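Local atomic coordinates of putative methylase HI0767 (PDB entry 2IFT), a protein that probably methylates N2 of guanosine 966 in the 16S rRNA of the assembled 30S particle, using S-adenosyl-L-methionine as methyl donor. Residues D38-T43 and L158-T163; N90-N95 and A106-Q111; D115-P120 and E141-L146; V129-P134 and S145-N150. All blocks are in the same frame, centred on the assembly; numbering follows the deposited sequence.

Contact 1 (D38-T43 and L158-T163); sequences DRVKET and LIYVET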
loop_
_atom_site.group_PDB
_atom_site.type_symbol
_atom_site.label_atom_id
_atom_site.label_comp_id
_atom_site.label_asym_id
_atom_site.label_seq_id
_atom_site.Cartn_x
_atom_site.Cartn_y
_atom_site.Cartn_z
ATOM N N ASP A 38 0.199 -11.843 7.634
ATOM C CA ASP A 38 0.209 -11.428 9.029
ATOM C C ASP A 38 -1.182 -11.000 9.512
ATOM O O ASP A 38 -2.113 -10.824 8.719
ATOM C CB ASP A 38 1.209 -10.289 9.222
ATOM N N ARG A 39 -1.304 -10.823 10.824
ATOM C CA ARG A 39 -2.565 -10.440 11.450
ATOM C C ARG A 39 -3.079 -9.055 11.065
ATOM O O ARG A 39 -4.222 -8.920 10.629
ATOM C CB ARG A 39 -2.437 -10.542 12.970
ATOM N N VAL A 40 -2.245 -8.032 11.237
ATOM C CA VAL A 40 -2.646 -6.662 10.913
ATOM C C VAL A 40 -3.229 -6.571 9.508
ATOM O O VAL A 40 -4.222 -5.877 9.278
ATOM C CB VAL A 40 -1.450 -5.673 11.022
ATOM C CG1 VAL A 40 -1.908 -4.260 10.694
ATOM C CG2 VAL A 40 -0.871 -5.712 12.421
ATOM N N LYS A 41 -2.602 -7.283 8.578
ATOM C CA LYS A 41 -3.020 -7.312 7.184
ATOM C C LYS A 41 -4.489 -7.716 7.072
ATOM O O LYS A 41 -5.278 -7.076 6.373
ATOM C CB LYS A 41 -2.166 -8.327 6.435
ATOM C CG LYS A 41 -1.502 -7.827 5.177
ATOM C CD LYS A 41 -0.652 -8.938 4.583
ATOM C CE LYS A 41 0.336 -9.480 5.612
ATOM N NZ LYS A 41 1.070 -10.677 5.120
ATOM N N GLU A 42 -4.833 -8.794 7.769
ATOM C CA GLU A 42 -6.187 -9.329 7.775
ATOM C C GLU A 42 -7.206 -8.357 8.357
ATOM O O GLU A 42 -8.257 -8.131 7.765
ATOM C CB GLU A 42 -6.217 -10.638 8.553
ATOM N N THR A 43 -6.901 -7.784 9.517
ATOM C CA THR A 43 -7.824 -6.849 10.145
ATOM C C THR A 43 -8.057 -5.612 9.283
ATOM O O THR A 43 -9.114 -4.986 9.349
ATOM C CB THR A 43 -7.346 -6.438 11.565
ATOM O OG1 THR A 43 -8.068 -5.274 11.996
ATOM C CG2 THR A 43 -5.856 -6.164 11.585
ATOM N N LEU A 158 -7.040 4.521 5.460
ATOM C CA LEU A 158 -6.281 3.663 6.365
ATOM C C LEU A 158 -4.862 3.610 5.833
ATOM O O LEU A 158 -4.656 3.525 4.623
ATOM C CB LEU A 158 -6.869 2.252 6.385
ATOM C CG LEU A 158 -8.348 2.218 6.764
ATOM C CD1 LEU A 158 -8.853 0.784 6.749
ATOM C CD2 LEU A 158 -8.532 2.844 8.138
ATOM N N ILE A 159 -3.883 3.684 6.726
ATOM C CA ILE A 159 -2.489 3.642 6.305
ATOM C C ILE A 159 -1.794 2.495 6.999
ATOM O O ILE A 159 -1.717 2.441 8.230
ATOM C CB ILE A 159 -1.723 4.937 6.649
ATOM C CG1 ILE A 159 -2.549 6.154 6.244
ATOM C CG2 ILE A 159 -0.364 4.951 5.911
ATOM C CD1 ILE A 159 -2.857 6.183 4.792
ATOM N N TYR A 160 -1.306 1.569 6.188
ATOM C CA TYR A 160 -0.603 0.403 6.677
ATOM C C TYR A 160 0.889 0.682 6.592
ATOM O O TYR A 160 1.407 1.108 5.553
ATOM C CB TYR A 160 -0.974 -0.806 5.829
ATOM C CG TYR A 160 -0.250 -2.059 6.227
ATOM C CD1 TYR A 160 0.970 -2.397 5.650
ATOM C CD2 TYR A 160 -0.775 -2.899 7.199
ATOM C CE1 TYR A 160 1.647 -3.546 6.031
ATOM C CE2 TYR A 160 -0.104 -4.049 7.592
ATOM C CZ TYR A 160 1.108 -4.369 7.002
ATOM O OH TYR A 160 1.774 -5.518 7.379
ATOM N N VAL A 161 1.582 0.444 7.693
ATOM C CA VAL A 161 3.007 0.701 7.739
ATOM C C VAL A 161 3.754 -0.429 8.423
ATOM O O VAL A 161 3.314 -0.957 9.441
ATOM C CB VAL A 161 3.295 2.024 8.489
ATOM C CG1 VAL A 161 4.794 2.291 8.532
ATOM C CG2 VAL A 161 2.557 3.170 7.811
ATOM N N GLU A 162 4.878 -0.804 7.833
ATOM C CA GLU A 162 5.726 -1.845 8.379
ATOM C C GLU A 162 7.072 -1.199 8.602
ATOM O O GLU A 162 7.664 -0.650 7.677
ATOM C CB GLU A 162 5.862 -3.001 7.404
ATOM C CG GLU A 162 4.614 -3.835 7.269
ATOM C CD GLU A 162 4.846 -5.057 6.414
ATOM O OE1 GLU A 162 3.898 -5.843 6.237
ATOM O OE2 GLU A 162 5.984 -5.226 5.920
ATOM N N THR A 163 7.563 -1.279 9.828
ATOM C CA THR A 163 8.818 -0.643 10.166
ATOM C C THR A 163 9.696 -1.499 11.079
ATOM O O THR A 163 9.268 -2.565 11.526
ATOM C CB THR A 163 8.501 0.722 10.806
ATOM O OG1 THR A 163 8.823 1.755 9.871
ATOM C CG2 THR A 163 9.237 0.926 12.106
#

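Contact 2 (N90-N95 and A106-Q111); sequences NQLKKN and AEVINQ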
loop_
_atom_site.group_PDB
_atom_site.type_symbol
_atom_site.label_atom_id
_atom_site.label_comp_id
_atom_site.label_asym_id
_atom_site.label_seq_id
_atom_site.Cartn_x
_atom_site.Cartn_y
_atom_site.Cartn_z
ATOM N N ASN A 90 8.383 -3.742 -14.461
ATOM C CA ASN A 90 7.939 -4.454 -15.662
ATOM C C ASN A 90 7.260 -5.751 -15.252
ATOM O O ASN A 90 6.262 -6.157 -15.846
ATOM C CB ASN A 90 9.112 -4.790 -16.587
ATOM C CG ASN A 90 9.781 -3.561 -17.155
ATOM O OD1 ASN A 90 9.120 -2.576 -17.496
ATOM N ND2 ASN A 90 11.103 -3.616 -17.277
ATOM N N GLN A 91 7.811 -6.406 -14.238
ATOM C CA GLN A 91 7.231 -7.647 -13.753
ATOM C C GLN A 91 5.787 -7.367 -13.332
ATOM O O GLN A 91 4.869 -8.092 -13.713
ATOM C CB GLN A 91 8.044 -8.170 -12.568
ATOM C CG GLN A 91 7.580 -9.506 -12.012
ATOM C CD GLN A 91 7.664 -10.640 -13.025
ATOM O OE1 GLN A 91 8.470 -10.605 -13.959
ATOM N NE2 GLN A 91 6.840 -11.662 -12.831
ATOM N N LEU A 92 5.591 -6.302 -12.555
ATOM C CA LEU A 92 4.252 -5.933 -12.109
ATOM C C LEU A 92 3.315 -5.817 -13.309
ATOM O O LEU A 92 2.248 -6.413 -13.327
ATOM C CB LEU A 92 4.279 -4.603 -11.349
ATOM C CG LEU A 92 4.913 -4.572 -9.951
ATOM C CD1 LEU A 92 4.895 -3.146 -9.417
ATOM C CD2 LEU A 92 4.160 -5.495 -9.004
ATOM N N LYS A 93 3.719 -5.047 -14.312
ATOM C CA LYS A 93 2.902 -4.875 -15.504
ATOM C C LYS A 93 2.599 -6.213 -16.155
ATOM O O LYS A 93 1.486 -6.453 -16.623
ATOM C CB LYS A 93 3.611 -3.985 -16.509
ATOM C CG LYS A 93 3.637 -2.526 -16.142
ATOM C CD LYS A 93 4.464 -1.771 -17.157
ATOM C CE LYS A 93 4.556 -0.304 -16.827
ATOM N NZ LYS A 93 5.472 0.376 -17.790
ATOM N N LYS A 94 3.598 -7.085 -16.177
ATOM C CA LYS A 94 3.433 -8.396 -16.773
ATOM C C LYS A 94 2.379 -9.197 -16.017
ATOM O O LYS A 94 1.569 -9.891 -16.628
ATOM C CB LYS A 94 4.768 -9.142 -16.786
ATOM C CG LYS A 94 4.702 -10.513 -17.439
ATOM C CD LYS A 94 6.098 -11.060 -17.705
ATOM C CE LYS A 94 6.061 -12.495 -18.239
ATOM N NZ LYS A 94 5.653 -13.483 -17.187
ATOM N N ASN A 95 2.385 -9.105 -14.690
ATOM C CA ASN A 95 1.395 -9.831 -13.903
ATOM C C ASN A 95 0.010 -9.210 -14.051
ATOM O O ASN A 95 -0.986 -9.921 -14.075
ATOM C CB ASN A 95 1.801 -9.879 -12.431
ATOM C CG ASN A 95 2.910 -10.875 -12.172
ATOM O OD1 ASN A 95 2.959 -11.932 -12.799
ATOM N ND2 ASN A 95 3.796 -10.556 -11.239
ATOM N N ALA A 106 -5.921 -0.961 -12.345
ATOM C CA ALA A 106 -4.558 -1.008 -11.811
ATOM C C ALA A 106 -3.613 -0.149 -12.638
ATOM O O ALA A 106 -3.701 -0.118 -13.866
ATOM C CB ALA A 106 -4.056 -2.442 -11.780
ATOM N N GLU A 107 -2.705 0.547 -11.964
ATOM C CA GLU A 107 -1.743 1.403 -12.646
ATOM C C GLU A 107 -0.354 1.284 -12.037
ATOM O O GLU A 107 -0.207 1.219 -10.823
ATOM C CB GLU A 107 -2.202 2.858 -12.579
ATOM C CG GLU A 107 -1.163 3.846 -13.056
ATOM C CD GLU A 107 -1.667 5.269 -13.066
ATOM O OE1 GLU A 107 -2.440 5.645 -12.153
ATOM O OE2 GLU A 107 -1.276 6.018 -13.982
ATOM N N VAL A 108 0.663 1.266 -12.890
ATOM C CA VAL A 108 2.047 1.160 -12.436
ATOM C C VAL A 108 2.803 2.439 -12.783
ATOM O O VAL A 108 2.911 2.805 -13.952
ATOM C CB VAL A 108 2.775 -0.040 -13.107
ATOM C CG1 VAL A 108 4.235 -0.110 -12.638
ATOM C CG2 VAL A 108 2.056 -1.342 -12.770
ATOM N N ILE A 109 3.309 3.124 -11.760
ATOM C CA ILE A 109 4.074 4.347 -11.964
ATOM C C ILE A 109 5.501 4.051 -11.545
ATOM O O ILE A 109 5.757 3.747 -10.383
ATOM C CB ILE A 109 3.522 5.511 -11.116
ATOM C CG1 ILE A 109 2.093 5.839 -11.561
ATOM C CG2 ILE A 109 4.423 6.740 -11.263
ATOM C CD1 ILE A 109 1.447 6.967 -10.795
ATOM N N ASN A 110 6.419 4.124 -12.504
ATOM C CA ASN A 110 7.830 3.838 -12.260
ATOM C C ASN A 110 8.556 5.019 -11.605
ATOM O O ASN A 110 9.268 5.781 -12.264
ATOM C CB ASN A 110 8.507 3.444 -13.586
ATOM C CG ASN A 110 9.981 3.097 -13.423
ATOM O OD1 ASN A 110 10.364 2.360 -12.514
ATOM N ND2 ASN A 110 10.813 3.618 -14.314
ATOM N N GLN A 111 8.354 5.161 -10.300
ATOM C CA GLN A 111 8.981 6.214 -9.512
ATOM C C GLN A 111 9.094 5.772 -8.069
ATOM O O GLN A 111 8.374 4.876 -7.610
ATOM C CB GLN A 111 8.140 7.491 -9.502
ATOM C CG GLN A 111 8.176 8.352 -10.731
ATOM C CD GLN A 111 7.304 9.581 -10.567
ATOM O OE1 GLN A 111 7.428 10.316 -9.577
ATOM N NE2 GLN A 111 6.417 9.818 -11.531
#

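Contact 3 (D115-P120 and E141-L146); sequences DFLKQP and EQAISL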
loop_
_atom_site.group_PDB
_atom_site.type_symbol
_atom_site.label_atom_id
_atom_site.label_comp_id
_atom_site.label_asym_id
_atom_site.label_seq_id
_atom_site.Cartn_x
_atom_site.Cartn_y
_atom_site.Cartn_z
ATOM N N ASP A 115 9.747 10.593 -4.089
ATOM C CA ASP A 115 9.718 11.751 -4.972
ATOM C C ASP A 115 8.346 11.949 -5.585
ATOM O O ASP A 115 7.885 13.081 -5.721
ATOM C CB ASP A 115 10.786 11.641 -6.075
ATOM C CG ASP A 115 12.196 11.894 -5.548
ATOM O OD1 ASP A 115 12.370 12.836 -4.745
ATOM O OD2 ASP A 115 13.130 11.166 -5.936
ATOM N N PHE A 116 7.693 10.850 -5.948
ATOM C CA PHE A 116 6.359 10.916 -6.534
ATOM C C PHE A 116 5.391 11.688 -5.628
ATOM O O PHE A 116 4.625 12.527 -6.098
ATOM C CB PHE A 116 5.820 9.494 -6.770
ATOM C CG PHE A 116 4.336 9.430 -7.056
ATOM C CD1 PHE A 116 3.440 9.027 -6.069
ATOM C CD2 PHE A 116 3.841 9.722 -8.322
ATOM C CE1 PHE A 116 2.068 8.903 -6.343
ATOM C CE2 PHE A 116 2.471 9.605 -8.610
ATOM C CZ PHE A 116 1.587 9.192 -7.616
ATOM N N LEU A 117 5.444 11.391 -4.330
ATOM C CA LEU A 117 4.571 12.021 -3.347
ATOM C C LEU A 117 4.894 13.483 -3.011
ATOM O O LEU A 117 4.181 14.095 -2.228
ATOM C CB LEU A 117 4.559 11.190 -2.050
ATOM C CG LEU A 117 4.012 9.753 -2.110
ATOM C CD1 LEU A 117 4.188 9.093 -0.755
ATOM C CD2 LEU A 117 2.534 9.761 -2.504
ATOM N N LYS A 118 5.953 14.043 -3.589
ATOM C CA LYS A 118 6.299 15.445 -3.312
ATOM C C LYS A 118 5.430 16.404 -4.122
ATOM O O LYS A 118 5.431 17.611 -3.878
ATOM C CB LYS A 118 7.769 15.730 -3.631
ATOM C CG LYS A 118 8.765 15.067 -2.709
ATOM C CD LYS A 118 10.189 15.364 -3.165
ATOM C CE LYS A 118 11.201 14.710 -2.248
ATOM N NZ LYS A 118 11.040 15.218 -0.865
ATOM N N GLN A 119 4.688 15.863 -5.082
ATOM C CA GLN A 119 3.813 16.666 -5.925
ATOM C C GLN A 119 2.482 16.988 -5.223
ATOM O O GLN A 119 1.664 16.098 -5.013
ATOM C CB GLN A 119 3.562 15.910 -7.231
ATOM C CG GLN A 119 2.608 16.588 -8.182
ATOM C CD GLN A 119 2.386 15.775 -9.431
ATOM O OE1 GLN A 119 3.171 15.834 -10.387
ATOM N NE2 GLN A 119 1.318 14.993 -9.431
ATOM N N PRO A 120 2.257 18.267 -4.850
ATOM C CA PRO A 120 1.028 18.709 -4.168
ATOM C C PRO A 120 -0.232 18.397 -4.969
ATOM O O PRO A 120 -0.375 18.846 -6.101
ATOM C CB PRO A 120 1.240 20.215 -4.008
ATOM C CG PRO A 120 2.730 20.335 -3.868
ATOM C CD PRO A 120 3.227 19.376 -4.940
ATOM N N GLU A 141 8.837 7.037 7.308
ATOM C CA GLU A 141 8.563 8.312 7.961
ATOM C C GLU A 141 8.488 9.437 6.928
ATOM O O GLU A 141 7.594 10.288 6.981
ATOM C CB GLU A 141 9.641 8.614 8.993
ATOM N N GLN A 142 9.429 9.442 5.991
ATOM C CA GLN A 142 9.435 10.460 4.944
ATOM C C GLN A 142 8.140 10.395 4.115
ATOM O O GLN A 142 7.524 11.423 3.811
ATOM C CB GLN A 142 10.647 10.267 4.030
ATOM C CG GLN A 142 12.000 10.509 4.708
ATOM C CD GLN A 142 13.178 10.204 3.785
ATOM O OE1 GLN A 142 13.278 10.756 2.681
ATOM N NE2 GLN A 142 14.077 9.320 4.234
ATOM N N ALA A 143 7.726 9.183 3.758
ATOM C CA ALA A 143 6.513 8.994 2.976
ATOM C C ALA A 143 5.282 9.486 3.736
ATOM O O ALA A 143 4.403 10.137 3.155
ATOM C CB ALA A 143 6.347 7.526 2.621
ATOM N N ILE A 144 5.225 9.168 5.031
ATOM C CA ILE A 144 4.103 9.582 5.865
ATOM C C ILE A 144 3.962 11.090 5.764
ATOM O O ILE A 144 2.894 11.612 5.450
ATOM C CB ILE A 144 4.332 9.225 7.362
ATOM C CG1 ILE A 144 4.470 7.714 7.532
ATOM C CG2 ILE A 144 3.185 9.755 8.206
ATOM C CD1 ILE A 144 3.304 6.934 7.015
ATOM N N SER A 145 5.062 11.779 6.041
ATOM C CA SER A 145 5.091 13.224 5.995
ATOM C C SER A 145 4.549 13.765 4.676
ATOM O O SER A 145 3.733 14.676 4.668
ATOM C CB SER A 145 6.521 13.721 6.213
ATOM O OG SER A 145 6.678 15.024 5.677
ATOM N N LEU A 146 4.993 13.196 3.564
ATOM C CA LEU A 146 4.540 13.647 2.253
ATOM C C LEU A 146 3.048 13.383 2.008
ATOM O O LEU A 146 2.343 14.231 1.463
ATOM C CB LEU A 146 5.390 12.988 1.172
ATOM C CG LEU A 146 6.884 13.347 1.247
ATOM C CD1 LEU A 146 7.685 12.470 0.287
ATOM C CD2 LEU A 146 7.077 14.831 0.915
#

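Contact 4 (V129-P134 and S145-N150); sequences VFLDPP and SLLCEN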
loop_
_atom_site.group_PDB
_atom_site.type_symbol
_atom_site.label_atom_id
_atom_site.label_comp_id
_atom_site.label_asym_id
_atom_site.label_seq_id
_atom_site.Cartn_x
_atom_site.Cartn_y
_atom_site.Cartn_z
ATOM N N VAL A 129 -3.526 2.998 1.859
ATOM C CA VAL A 129 -2.103 3.110 1.540
ATOM C C VAL A 129 -1.245 2.061 2.236
ATOM O O VAL A 129 -1.365 1.862 3.449
ATOM C CB VAL A 129 -1.557 4.497 1.934
ATOM C CG1 VAL A 129 -0.070 4.568 1.651
ATOM C CG2 VAL A 129 -2.296 5.591 1.174
ATOM N N PHE A 130 -0.384 1.401 1.456
ATOM C CA PHE A 130 0.542 0.383 1.948
ATOM C C PHE A 130 1.962 0.941 1.873
ATOM O O PHE A 130 2.470 1.222 0.780
ATOM C CB PHE A 130 0.494 -0.891 1.086
ATOM C CG PHE A 130 -0.876 -1.478 0.925
ATOM C CD1 PHE A 130 -1.548 -1.372 -0.286
ATOM C CD2 PHE A 130 -1.504 -2.124 1.988
ATOM C CE1 PHE A 130 -2.833 -1.900 -0.447
ATOM C CE2 PHE A 130 -2.784 -2.658 1.839
ATOM C CZ PHE A 130 -3.452 -2.541 0.609
ATOM N N LEU A 131 2.595 1.114 3.027
ATOM C CA LEU A 131 3.961 1.615 3.096
ATOM C C LEU A 131 4.877 0.600 3.768
ATOM O O LEU A 131 4.916 0.519 5.002
ATOM C CB LEU A 131 4.024 2.909 3.898
ATOM C CG LEU A 131 3.382 4.158 3.330
ATOM C CD1 LEU A 131 3.536 5.270 4.336
ATOM C CD2 LEU A 131 4.034 4.528 2.013
ATOM N N ASP A 132 5.601 -0.175 2.968
ATOM C CA ASP A 132 6.526 -1.157 3.515
ATOM C C ASP A 132 7.902 -1.067 2.842
ATOM O O ASP A 132 8.375 -2.014 2.219
ATOM C CB ASP A 132 5.946 -2.567 3.390
ATOM C CG ASP A 132 5.822 -3.027 1.949
ATOM O OD1 ASP A 132 5.459 -2.199 1.086
ATOM O OD2 ASP A 132 6.080 -4.223 1.684
ATOM N N PRO A 133 8.563 0.090 2.963
ATOM C CA PRO A 133 9.883 0.258 2.357
ATOM C C PRO A 133 10.977 -0.340 3.242
ATOM O O PRO A 133 10.730 -0.733 4.382
ATOM C CB PRO A 133 10.013 1.766 2.251
ATOM C CG PRO A 133 9.356 2.215 3.495
ATOM C CD PRO A 133 8.093 1.366 3.529
ATOM N N PRO A 134 12.207 -0.420 2.717
ATOM C CA PRO A 134 13.318 -0.971 3.496
ATOM C C PRO A 134 13.500 -0.149 4.765
ATOM O O PRO A 134 13.088 1.010 4.822
ATOM C CB PRO A 134 14.498 -0.839 2.539
ATOM C CG PRO A 134 13.854 -1.049 1.202
ATOM C CD PRO A 134 12.602 -0.198 1.313
ATOM N N SER A 145 5.062 11.779 6.041
ATOM C CA SER A 145 5.091 13.224 5.995
ATOM C C SER A 145 4.549 13.765 4.676
ATOM O O SER A 145 3.733 14.676 4.668
ATOM C CB SER A 145 6.521 13.721 6.213
ATOM O OG SER A 145 6.678 15.024 5.677
ATOM N N LEU A 146 4.993 13.196 3.564
ATOM C CA LEU A 146 4.540 13.647 2.253
ATOM C C LEU A 146 3.048 13.383 2.008
ATOM O O LEU A 146 2.343 14.231 1.463
ATOM C CB LEU A 146 5.390 12.988 1.172
ATOM C CG LEU A 146 6.884 13.347 1.247
ATOM C CD1 LEU A 146 7.685 12.470 0.287
ATOM C CD2 LEU A 146 7.077 14.831 0.915
ATOM N N LEU A 147 2.566 12.207 2.398
ATOM C CA LEU A 147 1.149 11.900 2.234
ATOM C C LEU A 147 0.331 13.014 2.871
ATOM O O LEU A 147 -0.590 13.548 2.258
ATOM C CB LEU A 147 0.797 10.570 2.910
ATOM C CG LEU A 147 1.171 9.284 2.171
ATOM C CD1 LEU A 147 0.901 8.095 3.070
ATOM C CD2 LEU A 147 0.371 9.173 0.875
ATOM N N CYS A 148 0.683 13.359 4.108
ATOM C CA CYS A 148 -0.011 14.413 4.856
ATOM C C CYS A 148 0.199 15.797 4.271
ATOM O O CYS A 148 -0.745 16.564 4.090
ATOM C CB CYS A 148 0.465 14.436 6.307
ATOM S SG CYS A 148 -0.406 13.309 7.405
ATOM N N GLU A 149 1.454 16.111 3.993
ATOM C CA GLU A 149 1.824 17.405 3.455
ATOM C C GLU A 149 1.175 17.734 2.129
ATOM O O GLU A 149 0.695 18.837 1.932
ATOM C CB GLU A 149 3.337 17.463 3.282
ATOM C CG GLU A 149 4.000 18.662 3.921
ATOM C CD GLU A 149 5.455 18.385 4.258
ATOM O OE1 GLU A 149 6.248 18.121 3.321
ATOM O OE2 GLU A 149 5.804 18.422 5.463
ATOM N N ASN A 150 1.137 16.764 1.222
ATOM C CA ASN A 150 0.611 17.036 -0.099
ATOM C C ASN A 150 -0.784 16.587 -0.503
ATOM O O ASN A 150 -1.026 16.276 -1.666
ATOM C CB ASN A 150 1.653 16.603 -1.135
ATOM C CG ASN A 150 2.986 17.328 -0.945
ATOM O OD1 ASN A 150 3.030 18.556 -0.892
ATOM N ND2 ASN A 150 4.073 16.572 -0.833
#

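Contact 1 (D38-T43 and L158-T163)
V40 meets the Y160 ring at its rim rather than over its face: methyl CG1 lies near the ring plane, 3.6 Å from Y160 CE2 and 3.9 Å from Y160 CD2, with V40 CB following at 4.0 Å from Y160 CE2. The two side chains approach at a slant, and the touching flank is the CD2-CE2 side of the ring. A chi1 of 178° carries the tyrosine ring trans to its own backbone N, so it stands out from the strand toward the start of helix 39-52. V40 answers with the methyl that is likewise trans to the main-chain N. One residue on, the backbone N of K41 stands 4.2 Å from Y160 CE2, obliquely placed. The phenol end of the ring is turned to a carboxylate of its own strand: E162 OE1 sits in the ring plane, but its modelled 2.4 Å from Y160 OH is too short to be trusted in detail. K41 NZ remains 5.7 Å from E162 OE1, too far for a direct ion pair, though the opposite charges may still attract. Y188 of strand 186-193 touches V40, Y160 and E162, while L158 packs on L44 and L48 farther along helix 39-52. The helix thus covers one face of the sheet, and V161, on the other face, rests against A140 and I144 of helix 139-149.

Contact 2 (N90-N95 and A106-Q111)
V108 packs under the helix residues L92 and K93, and its touching atoms are CG2 and CB. Methyl CG2 is 3.9 Å from K93 CG and 4.2 Å from L92 CB, so it bridges two successive residues of the helix. K93 adds a second touch farther out: its chain runs extended beyond CG and slants across the valine, bringing K93 CE to 4.1 Å from V108 CB. The lysine's methylenes therefore serve as apolar cover for a partly exposed valine, while its ammonium group is carried past it. The contact is purely apolar, with the backbones closest where the CA atoms of K93 and V108 stand 6.8 Å apart. Around this first shell, L92 packs on F81 of strand 78-82 and on F69 of helix 66-73, and V108 also touches L96, on the next turn of the helix. The helix is fixed from another side by polar bonds, since Q91 NE2 and N95 ND2 both donate to the carbonyl oxygen of P26. The strand in turn is held in the sheet by backbone hydrogen bonds of E107 and I109 to strand 78-82 and E83. Strand 78-82, helix 86-98 and strand 106-109 form a beta-alpha-beta unit, and 106-109 is the sheet's outermost strand on this side, as in the Rossmann-like fold of class I methyltransferases.

Contact 3 (D115-P120 and E141-L146)
L117 and L146 both turn CG to the side remote from the carbonyl carbon (chi1 -63° and -62°), which sends L117 CD1 toward A143 and L146 CD1 toward L117 and K118. The motif is a type I beta turn, F116 to Q119, packed against helix 139-149; L117 and K118 are its two central residues and supply all of its touches. The backbones come close here, the CA atoms of L117 and L146 being 5.8 Å apart, and this sets their CB atoms 3.8 Å from each other. L146 lies against both turn residues. Its CD1 branch reaches each, 4.1 Å from L117 CB and equally far from K118 CG, whereas CD2 meets only the lysine, at 4.0 Å from K118 CG. The lysine side chain lies aslant to the isobutyl group and touches it through CG; it is extended to CE, and the bend at chi4 brings NZ back toward the leucine's side. On the deeper side of the turn, L117 CD1 approaches the preceding turn of the helix, 4.3 Å from A143 CB, and A143 in turn packs on L131 of strand 126-131. The beta turn begins at F116, the last residue of helix 113-116, and its own backbone bond, Q119 N to F116 O, is weak. Alongside, the rings of F116 and W152 meet with their planes about 35° apart. This is structural packing that pins the connection between helix 113-116 and strand 126-131 to helix 139-149. At its centre the carbonyl oxygen of L117 accepts hydrogen bonds from N150 ND2 and W152 NE1, while L146 CB lies 3.8 Å from L117 O.

Contact 4 (V129-P134 and S145-N150)
Strand 126-131 of the Rossmann-like methyltransferase sheet runs straight into D132-P133-P134, the Asp-Pro-Pro signature of N6-type amino methyltransferases, and this contact backs the strand with helix 139-149. In relatives that signature binds the amino group to be methylated; a like role here is probable. V129 and L131, two residues apart and so on the same face, both point at L147 of the helix, which meets them end on with a single methyl. The leucine stretches out with chi2 at 173°, spanning a backbone gap of 9.4 Å between the CA atoms of V129 and L147. All three side chains are buried and the meeting is wholly apolar. L153 touches both V129 and L147, I159 of the next strand lies against V129, and I144 adds to the cover over L131. On its edges the strand is hydrogen-bonded through V129 and L131 to strand 157-164, and through F130 to L58 and G60. L147 CD1 is the shared point: it lies 3.9 Å from V129 CG1 and 4.1 Å from L131 CD1.

From the N terminus, helix 39-52 opens contact 1, whose loop closes at strand 157-164 and encloses the other three. Contact 2 opens and closes first, within a single beta-alpha-beta unit at one edge of the sheet. Contact 3 opens next at 115-120; contact 4 opens inside it at 129-134 and ends later, so the two overlap on helix 139-149, sharing S145 and L146. Contacts 2 and 3 follow in series yet touch, I109 CD1 packing on F116. Contact 4 joins contact 1 through neighbouring strands 126-131 and 157-164. Contacts 1, 2 and 4 bind helices to one sheet, contacts 1 and 2 on opposite sides of the chain's centre, and contact 3 ties the connection after helix 113-116 to helix 139-149.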